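Local coordinates for vacuolar protein sorting 29 (Cryptosporidium parvum, PDB 2A22), which probably acts in vacuolar protein sorting as the VPS29 subunit of a retromer-type transport complex, using a calcineurin-like phosphoesterase fold, at residues Val28-Asp33 with Ile144-His149; Gly63-Gln68 with Glu72-Ile77; Leu153-Lys158 with Leu162-Gly167; Gly171-Ser174 with Pro178-Pro181; Tyr197-Asp200 with Lys205-Val208. One frame throughout, in Å; residues are numbered along the deposited sequence.

Contact 1 of 5, residues Val28-Asp33 with Ile144-His149; sequences VLLIGD and ILVTGH
Asp33 and His149 supply the polar link between these segments. The backbone N-H of His149 points to Asp33 OD2, with 2.8 Å between His149 N and Asp33 OD2. The bond is clearly bent, with an N-H...O angle of 137°, and the donor meets the oxygen on its syn side, 18° out of the carboxylate plane. Asp33 carries its CG anti to its own carbonyl carbon (chi1 -72°), which swings the carboxylate across to the second segment. Gly148 has no side chain to obstruct it, and OD2 settles 3.5 Å from Gly148 CA. The second oxygen, OD1, receives a weak hydrogen bond from Asn64 ND2.

The segments end two strands that run in nearly the same direction but belong to different sheets, stacked face to face as in the alpha-beta-beta-alpha sandwich of calcineurin-like phosphoesterases. Gly148 and His149 open the GHTH sequence of that family. His149 sets off away from the other segment at its CB; its ND1 is hydrogen-bonded to His120 NE2, and its ring meets that of Trp127. Donor atoms of His149, His120 and Asp87 face one vacant point, consistent with an empty metal site.

Between these two segments the apolar contact is a single pair. Leu30 and Val146 direct their side chains at each other from facing strands, and Leu30 CD2 comes to 4.3 Å from Val146 CG2. With 7.8 Å between Leu30 CA and Val146 CA, side chains rather than backbones fill the gap here. Leu164 and Met185 pack against Leu30, while Ile116 and Leu118 pack against Val146.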
# COMPACT_ATOMS: atom_id res chain seq x y z
N VAL A 28 1.90 -6.52 7.99
CA VAL A 28 1.41 -5.27 7.42
C VAL A 28 0.94 -5.48 5.99
O VAL A 28 1.72 -5.93 5.14
CB VAL A 28 2.52 -4.17 7.40
CG1 VAL A 28 1.87 -2.82 7.10
CG2 VAL A 28 3.26 -4.12 8.73
N LEU A 29 -0.34 -5.14 5.75
CA LEU A 29 -0.91 -5.19 4.42
C LEU A 29 -0.63 -3.86 3.70
O LEU A 29 -0.97 -2.80 4.20
CB LEU A 29 -2.42 -5.52 4.47
CG LEU A 29 -3.21 -5.29 3.17
CD1 LEU A 29 -2.74 -6.26 2.06
CD2 LEU A 29 -4.74 -5.44 3.41
N LEU A 30 0.00 -3.95 2.54
CA LEU A 30 0.28 -2.77 1.68
C LEU A 30 -0.58 -2.91 0.44
O LEU A 30 -0.49 -3.93 -0.28
CB LEU A 30 1.76 -2.70 1.31
CG LEU A 30 2.76 -2.95 2.47
CD1 LEU A 30 4.21 -2.91 1.99
CD2 LEU A 30 2.53 -1.90 3.56
N ILE A 31 -1.44 -1.92 0.20
CA ILE A 31 -2.52 -2.06 -0.78
C ILE A 31 -2.95 -0.66 -1.24
O ILE A 31 -2.81 0.32 -0.50
CB ILE A 31 -3.67 -2.93 -0.15
CG1 ILE A 31 -4.58 -3.50 -1.23
CG2 ILE A 31 -4.40 -2.19 1.05
CD1 ILE A 31 -5.62 -4.50 -0.71
N GLY A 32 -3.40 -0.54 -2.49
CA GLY A 32 -4.00 0.72 -2.93
C GLY A 32 -4.41 0.71 -4.40
O GLY A 32 -4.40 -0.33 -5.07
N ASP A 33 -4.82 1.89 -4.89
CA ASP A 33 -5.14 2.09 -6.31
C ASP A 33 -6.18 1.08 -6.75
O ASP A 33 -6.02 0.43 -7.81
CB ASP A 33 -3.86 1.99 -7.14
CG ASP A 33 -2.96 3.21 -6.94
OD1 ASP A 33 -3.48 4.34 -7.11
OD2 ASP A 33 -1.78 3.06 -6.59
N ILE A 144 11.33 2.79 5.56
CA ILE A 144 10.64 2.15 4.44
C ILE A 144 9.63 3.15 3.91
O ILE A 144 8.87 3.77 4.67
CB ILE A 144 9.90 0.83 4.87
CG1 ILE A 144 10.88 -0.17 5.52
CG2 ILE A 144 9.15 0.21 3.66
CD1 ILE A 144 10.20 -1.39 6.23
N LEU A 145 9.65 3.35 2.60
CA LEU A 145 8.67 4.24 1.97
C LEU A 145 7.70 3.47 1.07
O LEU A 145 8.11 2.76 0.14
CB LEU A 145 9.39 5.33 1.17
CG LEU A 145 8.49 6.32 0.42
CD1 LEU A 145 7.67 7.22 1.40
CD2 LEU A 145 9.32 7.19 -0.53
N VAL A 146 6.40 3.67 1.34
CA VAL A 146 5.34 3.02 0.56
C VAL A 146 4.53 4.06 -0.26
O VAL A 146 3.87 4.95 0.30
CB VAL A 146 4.40 2.23 1.49
CG1 VAL A 146 3.38 1.39 0.66
CG2 VAL A 146 5.23 1.32 2.44
N THR A 147 4.57 3.92 -1.58
CA THR A 147 3.85 4.83 -2.46
C THR A 147 3.10 4.01 -3.53
O THR A 147 3.39 2.83 -3.74
CB THR A 147 4.81 5.82 -3.16
OG1 THR A 147 5.68 5.08 -4.04
CG2 THR A 147 5.67 6.57 -2.13
N GLY A 148 2.12 4.64 -4.19
CA GLY A 148 1.36 3.99 -5.26
C GLY A 148 1.34 4.81 -6.53
O GLY A 148 2.40 5.14 -7.11
N HIS A 149 0.13 5.12 -6.97
CA HIS A 149 -0.15 6.00 -8.10
C HIS A 149 0.11 5.44 -9.50
O HIS A 149 -0.72 5.57 -10.40
CB HIS A 149 0.50 7.40 -7.94
CG HIS A 149 0.12 8.33 -9.04
ND1 HIS A 149 -1.16 8.83 -9.18
CD2 HIS A 149 0.82 8.78 -10.11
CE1 HIS A 149 -1.23 9.57 -10.27
NE2 HIS A 149 -0.04 9.56 -10.85

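Contact 2 of 5, residues Gly63-Gln68 with Glu72-Ile77; sequences GNVCSQ and EMLKNI
Val65 and Leu74 reach toward each other tip to tip, Val65 CG2 meeting Leu74 CD1 at 3.8 Å. The valine sits in the loop that leads into helix 68-77, and the leucine comes from the buried side of that helix. Val65 directs CG2 anti to its carbonyl carbon, and this is the branch that does the touching. Beyond the pair, Leu74 also packs on Cys61 and Ile31, so the pair lies between the helix and the sheet face it covers.

Gln68 and Glu72 behave differently. Their side chains cross at about a right angle, with the amide and carboxylate planes turned 77° apart, and Glu72 OE2 passes 4.0 Å from Gln68 CG. A bend at chi2 (62°) turns the Gln68 amide toward the backbone N of Phe93, which bonds to OE1, and toward a water. Gln68 NE2 gives a 2.8 Å hydrogen bond to this water, which also lies beside Glu72 OE2, though at a separation too short to be reliable. Underneath, the two residues share the first turn of the helix: Glu72 N donates to Gln68 O at 2.9 Å, with the donor tilted 23° from the carbonyl plane. Glu72 CG packs over the same oxygen, 3.3 Å from Gln68 O. Just before this turn Ser67 occupies the N-cap position, its OG making a weak bond to Tyr70 N.

The contact thus divides by chemistry: a buried apolar pair ties the loop to the inner side of the helix, whereas the amide and carboxylate stay apart near the surface, with a water beside both, and the direct polar bond between their residues is the backbone one from Glu72 N to Gln68 O.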
# COMPACT_ATOMS: atom_id res chain seq x y z
N GLY A 63 -3.92 4.94 -1.18
CA GLY A 63 -4.93 5.84 -1.70
C GLY A 63 -5.60 5.33 -2.97
O GLY A 63 -5.41 4.17 -3.37
N ASN A 64 -6.38 6.20 -3.60
CA ASN A 64 -7.27 5.79 -4.69
C ASN A 64 -8.11 4.54 -4.38
O ASN A 64 -8.25 3.64 -5.23
CB ASN A 64 -6.52 5.69 -6.02
CG ASN A 64 -6.30 7.05 -6.63
OD1 ASN A 64 -6.85 8.05 -6.16
ND2 ASN A 64 -5.48 7.11 -7.67
N VAL A 65 -8.60 4.48 -3.15
CA VAL A 65 -9.66 3.54 -2.77
C VAL A 65 -10.95 3.89 -3.52
O VAL A 65 -11.61 2.99 -4.05
CB VAL A 65 -9.91 3.59 -1.25
CG1 VAL A 65 -11.05 2.66 -0.87
CG2 VAL A 65 -8.62 3.23 -0.48
N CYS A 66 -11.27 5.20 -3.56
CA CYS A 66 -12.36 5.80 -4.37
C CYS A 66 -13.79 5.46 -3.95
O CYS A 66 -14.72 6.22 -4.23
CB CYS A 66 -12.17 5.50 -5.86
SG CYS A 66 -10.62 6.11 -6.56
N SER A 67 -13.97 4.33 -3.28
CA SER A 67 -15.28 3.85 -2.87
C SER A 67 -15.39 3.83 -1.35
O SER A 67 -14.58 3.15 -0.66
CB SER A 67 -15.52 2.43 -3.40
OG SER A 67 -16.56 1.79 -2.70
N GLN A 68 -16.39 4.52 -0.82
CA GLN A 68 -16.56 4.59 0.63
C GLN A 68 -16.80 3.22 1.21
O GLN A 68 -16.33 2.93 2.31
CB GLN A 68 -17.69 5.53 1.04
CG GLN A 68 -17.74 5.79 2.61
CD GLN A 68 -16.45 6.45 3.13
OE1 GLN A 68 -15.67 6.99 2.35
NE2 GLN A 68 -16.26 6.44 4.47
N GLU A 72 -14.59 1.43 4.15
CA GLU A 72 -15.18 0.75 5.30
C GLU A 72 -14.68 -0.68 5.43
O GLU A 72 -14.45 -1.16 6.53
CB GLU A 72 -16.71 0.83 5.24
CG GLU A 72 -17.16 2.31 5.47
CD GLU A 72 -18.64 2.59 5.22
OE1 GLU A 72 -19.36 1.80 4.55
OE2 GLU A 72 -19.10 3.65 5.70
N MET A 73 -14.49 -1.35 4.29
CA MET A 73 -13.97 -2.71 4.27
C MET A 73 -12.54 -2.72 4.84
O MET A 73 -12.22 -3.48 5.76
CB MET A 73 -14.07 -3.30 2.85
CG MET A 73 -13.40 -4.70 2.64
SD MET A 73 -11.61 -4.60 2.29
CE MET A 73 -11.21 -6.36 2.03
N LEU A 74 -11.70 -1.82 4.33
CA LEU A 74 -10.30 -1.70 4.78
C LEU A 74 -10.19 -1.32 6.25
O LEU A 74 -9.37 -1.89 6.98
CB LEU A 74 -9.52 -0.71 3.92
CG LEU A 74 -9.19 -1.08 2.47
CD1 LEU A 74 -8.73 0.17 1.74
CD2 LEU A 74 -8.13 -2.20 2.34
N LYS A 75 -11.04 -0.39 6.70
CA LYS A 75 -11.08 -0.05 8.12
C LYS A 75 -11.46 -1.23 9.01
O LYS A 75 -10.99 -1.34 10.13
CB LYS A 75 -12.01 1.12 8.40
CG LYS A 75 -11.58 2.44 7.78
CD LYS A 75 -10.18 2.87 8.20
CE LYS A 75 -10.22 3.89 9.30
NZ LYS A 75 -8.86 4.48 9.45
N ASN A 76 -12.29 -2.12 8.49
CA ASN A 76 -12.73 -3.30 9.25
C ASN A 76 -11.73 -4.45 9.32
O ASN A 76 -11.93 -5.41 10.07
CB ASN A 76 -14.08 -3.81 8.76
CG ASN A 76 -15.22 -3.10 9.41
OD1 ASN A 76 -15.33 -3.08 10.65
ND2 ASN A 76 -16.08 -2.48 8.60
N ILE A 77 -10.65 -4.38 8.54
CA ILE A 77 -9.66 -5.45 8.57
C ILE A 77 -9.08 -5.55 9.98
O ILE A 77 -8.99 -6.65 10.53
CB ILE A 77 -8.58 -5.25 7.50
CG1 ILE A 77 -9.21 -5.52 6.11
CG2 ILE A 77 -7.37 -6.15 7.77
CD1 ILE A 77 -8.29 -5.35 4.95
O HOH W 1 -17.64 5.35 6.60

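Contact 3 of 5, residues Leu153-Lys158 with Leu162-Gly167; sequences LRVFEK and LFLNPG
Asn165 O is held from two successive residues, Leu153 and Arg154, of the opposite chain: Arg154 N donates to Asn165 O at 3.0 Å, and the CA-H of Leu153 approaches the same oxygen, with Leu153 CA 3.4 Å from Asn165 O. In return Asn165 N gives a 2.9 Å bond to Arg154 O. Two residues further on, Phe156 and Phe163 form the next hydrogen-bonded pair. Its tightest link runs from Phe163 N to Phe156 O, 2.7 Å long and nearly along the C=O axis.

The same two phenylalanines lie on one face of the sheet. Phe156 keeps CG between its backbone N and carbonyl carbon (chi1 75°), which lays its ring back across the neighbouring strand. Phe163 CB then sits over one face of that ring in a CH-pi contact, 3.8 Å from the centroid of the Phe156 ring. The two ring planes are only 14° apart, but the rings are slid along each other and barely overlap. Phe156 CE2 also lies over one face of the Arg154 guanidinium, whose NH2 bonds to Asp128 O. Helix 130-140 adjoins this face through Leu133 and Gln137.

On the other face Val155 and Leu164 lie side by side, Val155 CG1 touching Leu164 CD2 at 3.8 Å, and Leu162 CD1 also approaches the same valine methyl. Leu196 and Val198 of the second sheet pack against this layer.

Further along, Gly167 N donates to Asn165 OD1 at 2.8 Å, closing an Asx turn. The whole forms an antiparallel beta hairpin, with strand 154-158 at the margin of the five-stranded sheet of the phosphoesterase sandwich.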
# COMPACT_ATOMS: atom_id res chain seq x y z
N LEU A 153 4.01 -2.38 -9.66
CA LEU A 153 4.46 -3.21 -8.56
C LEU A 153 5.98 -3.17 -8.49
O LEU A 153 6.67 -3.41 -9.49
CB LEU A 153 3.97 -4.64 -8.79
CG LEU A 153 4.04 -5.74 -7.73
CD1 LEU A 153 3.37 -5.34 -6.41
CD2 LEU A 153 3.41 -7.01 -8.34
N ARG A 154 6.51 -2.83 -7.32
CA ARG A 154 7.95 -2.71 -7.18
C ARG A 154 8.47 -2.82 -5.75
O ARG A 154 7.86 -2.31 -4.81
CB ARG A 154 8.46 -1.41 -7.78
CG ARG A 154 9.98 -1.39 -7.94
CD ARG A 154 10.46 -0.18 -8.72
NE ARG A 154 10.04 1.08 -8.13
CZ ARG A 154 10.33 2.28 -8.63
NH1 ARG A 154 11.05 2.40 -9.74
NH2 ARG A 154 9.89 3.37 -8.03
N VAL A 155 9.63 -3.46 -5.63
CA VAL A 155 10.39 -3.54 -4.40
C VAL A 155 11.82 -3.18 -4.77
O VAL A 155 12.41 -3.81 -5.65
CB VAL A 155 10.50 -4.99 -3.91
CG1 VAL A 155 11.39 -5.09 -2.64
CG2 VAL A 155 9.14 -5.59 -3.72
N PHE A 156 12.39 -2.19 -4.10
CA PHE A 156 13.83 -2.05 -4.20
C PHE A 156 14.42 -1.37 -2.99
O PHE A 156 13.74 -0.57 -2.31
CB PHE A 156 14.26 -1.34 -5.49
CG PHE A 156 14.03 0.13 -5.48
CD1 PHE A 156 15.04 1.00 -5.08
CD2 PHE A 156 12.81 0.66 -5.89
CE1 PHE A 156 14.84 2.37 -5.05
CE2 PHE A 156 12.59 2.05 -5.90
CZ PHE A 156 13.62 2.91 -5.46
N GLU A 157 15.68 -1.71 -2.74
CA GLU A 157 16.45 -1.13 -1.66
C GLU A 157 17.48 -0.18 -2.26
O GLU A 157 18.02 -0.43 -3.32
CB GLU A 157 17.10 -2.25 -0.82
CG GLU A 157 18.04 -1.77 0.31
CD GLU A 157 19.49 -1.61 -0.18
OE1 GLU A 157 19.90 -2.43 -1.03
OE2 GLU A 157 20.19 -0.68 0.28
N LYS A 158 17.73 0.92 -1.56
CA LYS A 158 18.77 1.86 -1.97
C LYS A 158 19.29 2.53 -0.70
O LYS A 158 18.52 3.10 0.07
CB LYS A 158 18.22 2.92 -2.92
CG LYS A 158 19.31 3.86 -3.46
CD LYS A 158 18.78 4.78 -4.58
CE LYS A 158 19.86 5.78 -5.05
NZ LYS A 158 21.25 5.19 -5.11
N LEU A 162 14.11 1.01 2.09
CA LEU A 162 13.30 0.12 1.27
C LEU A 162 12.13 0.88 0.64
O LEU A 162 11.42 1.61 1.34
CB LEU A 162 12.84 -1.07 2.11
CG LEU A 162 12.11 -2.25 1.48
CD1 LEU A 162 12.97 -2.98 0.43
CD2 LEU A 162 11.64 -3.22 2.56
N PHE A 163 11.97 0.73 -0.68
CA PHE A 163 10.93 1.44 -1.47
C PHE A 163 9.95 0.45 -2.09
O PHE A 163 10.35 -0.40 -2.90
CB PHE A 163 11.58 2.29 -2.57
CG PHE A 163 12.52 3.32 -2.03
CD1 PHE A 163 12.07 4.61 -1.74
CD2 PHE A 163 13.84 2.99 -1.75
CE1 PHE A 163 12.94 5.58 -1.19
CE2 PHE A 163 14.72 3.95 -1.21
CZ PHE A 163 14.26 5.24 -0.93
N LEU A 164 8.69 0.53 -1.67
CA LEU A 164 7.67 -0.44 -2.08
C LEU A 164 6.51 0.27 -2.78
O LEU A 164 6.13 1.39 -2.39
CB LEU A 164 7.16 -1.19 -0.84
CG LEU A 164 8.26 -1.77 0.09
CD1 LEU A 164 7.70 -2.32 1.36
CD2 LEU A 164 9.03 -2.87 -0.63
N ASN A 165 5.97 -0.37 -3.80
CA ASN A 165 4.74 0.09 -4.45
C ASN A 165 3.93 -1.17 -4.65
O ASN A 165 4.37 -2.05 -5.38
CB ASN A 165 5.03 0.77 -5.80
CG ASN A 165 3.78 1.31 -6.51
OD1 ASN A 165 2.68 0.76 -6.38
ND2 ASN A 165 3.97 2.38 -7.31
N PRO A 166 2.80 -1.29 -3.94
CA PRO A 166 2.01 -2.50 -3.95
C PRO A 166 1.21 -2.69 -5.24
O PRO A 166 0.59 -3.74 -5.42
CB PRO A 166 1.09 -2.32 -2.75
CG PRO A 166 0.86 -0.88 -2.68
CD PRO A 166 2.20 -0.28 -3.05
N GLY A 167 1.29 -1.71 -6.16
CA GLY A 167 0.55 -1.76 -7.41
C GLY A 167 -0.92 -1.50 -7.21
O GLY A 167 -1.35 -1.00 -6.14

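Contact 4 of 5, residues Gly171-Ser174 with Pro178-Pro181; sequences GAFS and PDAP
Phe173 and Pro178 touch across the turn of a surface loop. The ring crosses the proline obliquely, and Phe173 CE1 comes within 3.6 Å of Pro178 CB. Phe173 has CG anti to its backbone N (chi1 -172°), which carries the ring across to the returning chain. Asp179 meets it at the rim: OD1 lies in the ring plane at the edge, 3.9 Å from Phe173 CD1, with the carboxylate turned 63° from the ring. A bent CA-H...O contact joins Pro178 CA to Ser174 O, 3.6 Å apart.

Gly171 makes the other end of the contact. Its CA passes 3.9 Å from Ala180 O, and a water lies between the two backbones, 2.7 Å from Ala180 O and 3.0 Å from Gly171 O. Since more acceptors surround this water than it has protons, it cannot serve them all at once. Beyond, Pro181 packs on Asp200 and Arg202 of strand 193-202.

The two passes of the loop before strand 183-190, running roughly opposite ways, are therefore joined by van der Waals contact and by water rather than by strand pairing. Pro178 N has no proton to give, so its 3.4 Å approach to Ser174 O is not a hydrogen bond.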
# COMPACT_ATOMS: atom_id res chain seq x y z
N GLY A 171 -6.39 -4.31 -10.39
CA GLY A 171 -6.04 -4.38 -11.80
C GLY A 171 -6.72 -3.31 -12.65
O GLY A 171 -6.72 -3.40 -13.89
N ALA A 172 -7.27 -2.29 -12.00
CA ALA A 172 -7.82 -1.11 -12.68
C ALA A 172 -6.78 -0.52 -13.62
O ALA A 172 -5.57 -0.54 -13.30
CB ALA A 172 -8.27 -0.05 -11.65
N PHE A 173 -7.23 -0.01 -14.76
CA PHE A 173 -6.30 0.48 -15.79
C PHE A 173 -5.72 1.85 -15.42
O PHE A 173 -6.45 2.74 -14.99
CB PHE A 173 -6.93 0.52 -17.20
CG PHE A 173 -5.96 0.84 -18.33
CD1 PHE A 173 -5.26 -0.19 -18.98
CD2 PHE A 173 -5.78 2.15 -18.77
CE1 PHE A 173 -4.35 0.11 -20.05
CE2 PHE A 173 -4.90 2.45 -19.87
CZ PHE A 173 -4.18 1.43 -20.47
N SER A 174 -4.41 1.98 -15.59
CA SER A 174 -3.72 3.26 -15.69
C SER A 174 -2.78 3.19 -16.90
O SER A 174 -2.09 2.19 -17.09
CB SER A 174 -2.86 3.49 -14.44
OG SER A 174 -1.83 4.44 -14.72
N PRO A 178 0.20 -0.04 -18.32
CA PRO A 178 -0.99 -0.64 -18.93
C PRO A 178 -1.09 -2.15 -18.63
O PRO A 178 -0.08 -2.85 -18.67
CB PRO A 178 -0.80 -0.37 -20.42
CG PRO A 178 0.63 -0.09 -20.59
CD PRO A 178 1.12 0.52 -19.33
N ASP A 179 -2.29 -2.61 -18.30
CA ASP A 179 -2.53 -4.00 -17.91
C ASP A 179 -1.64 -4.55 -16.75
O ASP A 179 -1.28 -5.74 -16.71
CB ASP A 179 -2.49 -4.89 -19.17
CG ASP A 179 -3.44 -4.38 -20.27
OD1 ASP A 179 -4.53 -3.89 -19.93
OD2 ASP A 179 -3.10 -4.47 -21.46
N ALA A 180 -1.28 -3.69 -15.81
CA ALA A 180 -0.73 -4.14 -14.53
C ALA A 180 -1.73 -5.14 -13.95
O ALA A 180 -2.95 -4.96 -14.04
CB ALA A 180 -0.55 -2.98 -13.59
N PRO A 181 -1.21 -6.24 -13.38
CA PRO A 181 -2.13 -7.22 -12.81
C PRO A 181 -2.64 -6.72 -11.46
O PRO A 181 -2.03 -5.79 -10.92
CB PRO A 181 -1.25 -8.46 -12.64
CG PRO A 181 0.11 -7.92 -12.40
CD PRO A 181 0.20 -6.65 -13.26
O HOH W 2 -4.02 -2.71 -15.09

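Contact 5 of 5, residues Tyr197-Asp200 with Lys205-Val208; sequences YVYD and KTNV
Val208 fits against Tyr199 with both of its methyls. CG1 stands over one face of the ring, offset toward the rim, as a CH-pi contact 3.9 Å from the centroid of the Tyr199 ring. Val208 CG2, on the same side of the ring but beyond its rim, lies 3.3 Å from Tyr199 CE1. Tyr199 sets CG anti to its carbonyl carbon (chi1 -66°), a setting that lays the ring alongside the valine, pointing the same way. Thr206 approaches from another direction: its CG2, 3.9 Å from Tyr199 CD1, comes up at the ring edge, near its plane. Tyr197 CB touches the methyl that covers the ring, 3.8 Å from Val208 CG1.

On the reverse face Asp200 and Asn207 lie at a slant, their carboxylate and amide planes 48° apart. Asp200 holds CG between its backbone N and carbonyl carbon (chi1 72°), which brings OD1 in over the neighbouring strand to 3.3 Å from Asn207 CB. Its other oxygen, OD2, forms a salt bridge with Arg202. Beneath these side chains the same two residues make a hydrogen-bonded antiparallel pair, with Asn207 N to Asp200 O at 2.8 Å and Asp200 N to Asn207 O at 3.1 Å. CA-H groups of Tyr199 and Val208 lean on the carbonyls opposite.

Strand 205-214 is the outermost member of the six-stranded sheet, and this hairpin joins it to strand 193-202, which in turn lies next to strand 183-190. From there Phe184 stacks on Tyr199, while Val198 and Asp200 turn to Leu153, and Thr206 touches the loop residues Asn46 and Phe47.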
# COMPACT_ATOMS: atom_id res chain seq x y z
N TYR A 197 6.15 -10.49 1.28
CA TYR A 197 5.44 -11.27 0.27
C TYR A 197 4.67 -10.39 -0.72
O TYR A 197 3.83 -9.59 -0.33
CB TYR A 197 4.50 -12.23 0.96
CG TYR A 197 5.24 -13.20 1.85
CD1 TYR A 197 5.94 -14.29 1.31
CD2 TYR A 197 5.27 -13.01 3.25
CE1 TYR A 197 6.65 -15.20 2.14
CE2 TYR A 197 5.96 -13.92 4.08
CZ TYR A 197 6.64 -15.01 3.52
OH TYR A 197 7.34 -15.91 4.33
N VAL A 198 4.99 -10.54 -1.99
CA VAL A 198 4.40 -9.75 -3.04
C VAL A 198 3.42 -10.62 -3.83
O VAL A 198 3.82 -11.62 -4.45
CB VAL A 198 5.51 -9.20 -3.97
CG1 VAL A 198 4.91 -8.46 -5.18
CG2 VAL A 198 6.46 -8.28 -3.18
N TYR A 199 2.14 -10.25 -3.81
CA TYR A 199 1.10 -11.06 -4.51
C TYR A 199 0.68 -10.38 -5.82
O TYR A 199 0.49 -9.18 -5.84
CB TYR A 199 -0.14 -11.27 -3.62
CG TYR A 199 0.18 -12.13 -2.42
CD1 TYR A 199 -0.02 -13.49 -2.45
CD2 TYR A 199 0.75 -11.57 -1.28
CE1 TYR A 199 0.31 -14.30 -1.35
CE2 TYR A 199 1.06 -12.35 -0.18
CZ TYR A 199 0.87 -13.72 -0.24
OH TYR A 199 1.20 -14.49 0.83
N ASP A 200 0.58 -11.15 -6.89
CA ASP A 200 -0.07 -10.68 -8.10
C ASP A 200 -0.94 -11.77 -8.74
O ASP A 200 -0.69 -12.97 -8.53
CB ASP A 200 0.94 -10.10 -9.10
CG ASP A 200 1.83 -11.16 -9.76
OD1 ASP A 200 2.21 -12.15 -9.11
OD2 ASP A 200 2.19 -10.98 -10.93
N LYS A 205 -4.34 -17.05 -11.81
CA LYS A 205 -3.54 -17.65 -10.74
C LYS A 205 -2.84 -16.59 -9.89
O LYS A 205 -2.21 -15.67 -10.43
CB LYS A 205 -2.50 -18.61 -11.33
CG LYS A 205 -1.73 -19.44 -10.29
CD LYS A 205 -0.47 -20.12 -10.90
CE LYS A 205 0.23 -21.10 -9.91
NZ LYS A 205 -0.76 -21.85 -9.03
N THR A 206 -2.99 -16.70 -8.57
CA THR A 206 -2.27 -15.83 -7.66
C THR A 206 -0.84 -16.37 -7.48
O THR A 206 -0.65 -17.53 -7.12
CB THR A 206 -2.97 -15.73 -6.28
OG1 THR A 206 -4.30 -15.20 -6.45
CG2 THR A 206 -2.20 -14.77 -5.36
N ASN A 207 0.14 -15.54 -7.78
CA ASN A 207 1.56 -15.81 -7.52
C ASN A 207 2.09 -15.04 -6.29
O ASN A 207 1.61 -13.93 -6.03
CB ASN A 207 2.39 -15.42 -8.74
CG ASN A 207 1.87 -16.06 -10.03
OD1 ASN A 207 2.05 -17.26 -10.26
ND2 ASN A 207 1.21 -15.24 -10.89
N VAL A 208 3.07 -15.60 -5.57
CA VAL A 208 3.82 -14.89 -4.51
C VAL A 208 5.28 -14.82 -4.85
O VAL A 208 5.88 -15.81 -5.27
CB VAL A 208 3.79 -15.57 -3.13
CG1 VAL A 208 4.02 -14.54 -2.02
CG2 VAL A 208 2.50 -16.23 -2.93

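How the contacts relate
From the N terminus, strand 26-31 opens contact 1, which closes a loop of 110 residues when strand 144-147 of the other sheet arrives. Contact 2 falls within that span, a short loop closed where helix 68-77 begins; it meets contact 1 through Asp33 with Gly63 and Ile31 with Leu74. Contacts 3, 4 and 5 follow in series, each closing a local turn, and none crosses another. Contact 3 extends the sheet of strand 144-147, since Leu145 pairs with Leu162 and Leu164. Contact 4 belongs to the loop leading to strand 183-190, and its Pro181 touches Asp200 of contact 5. Leu153 and Val155 meet Val198, joining the two hairpins across the sandwich.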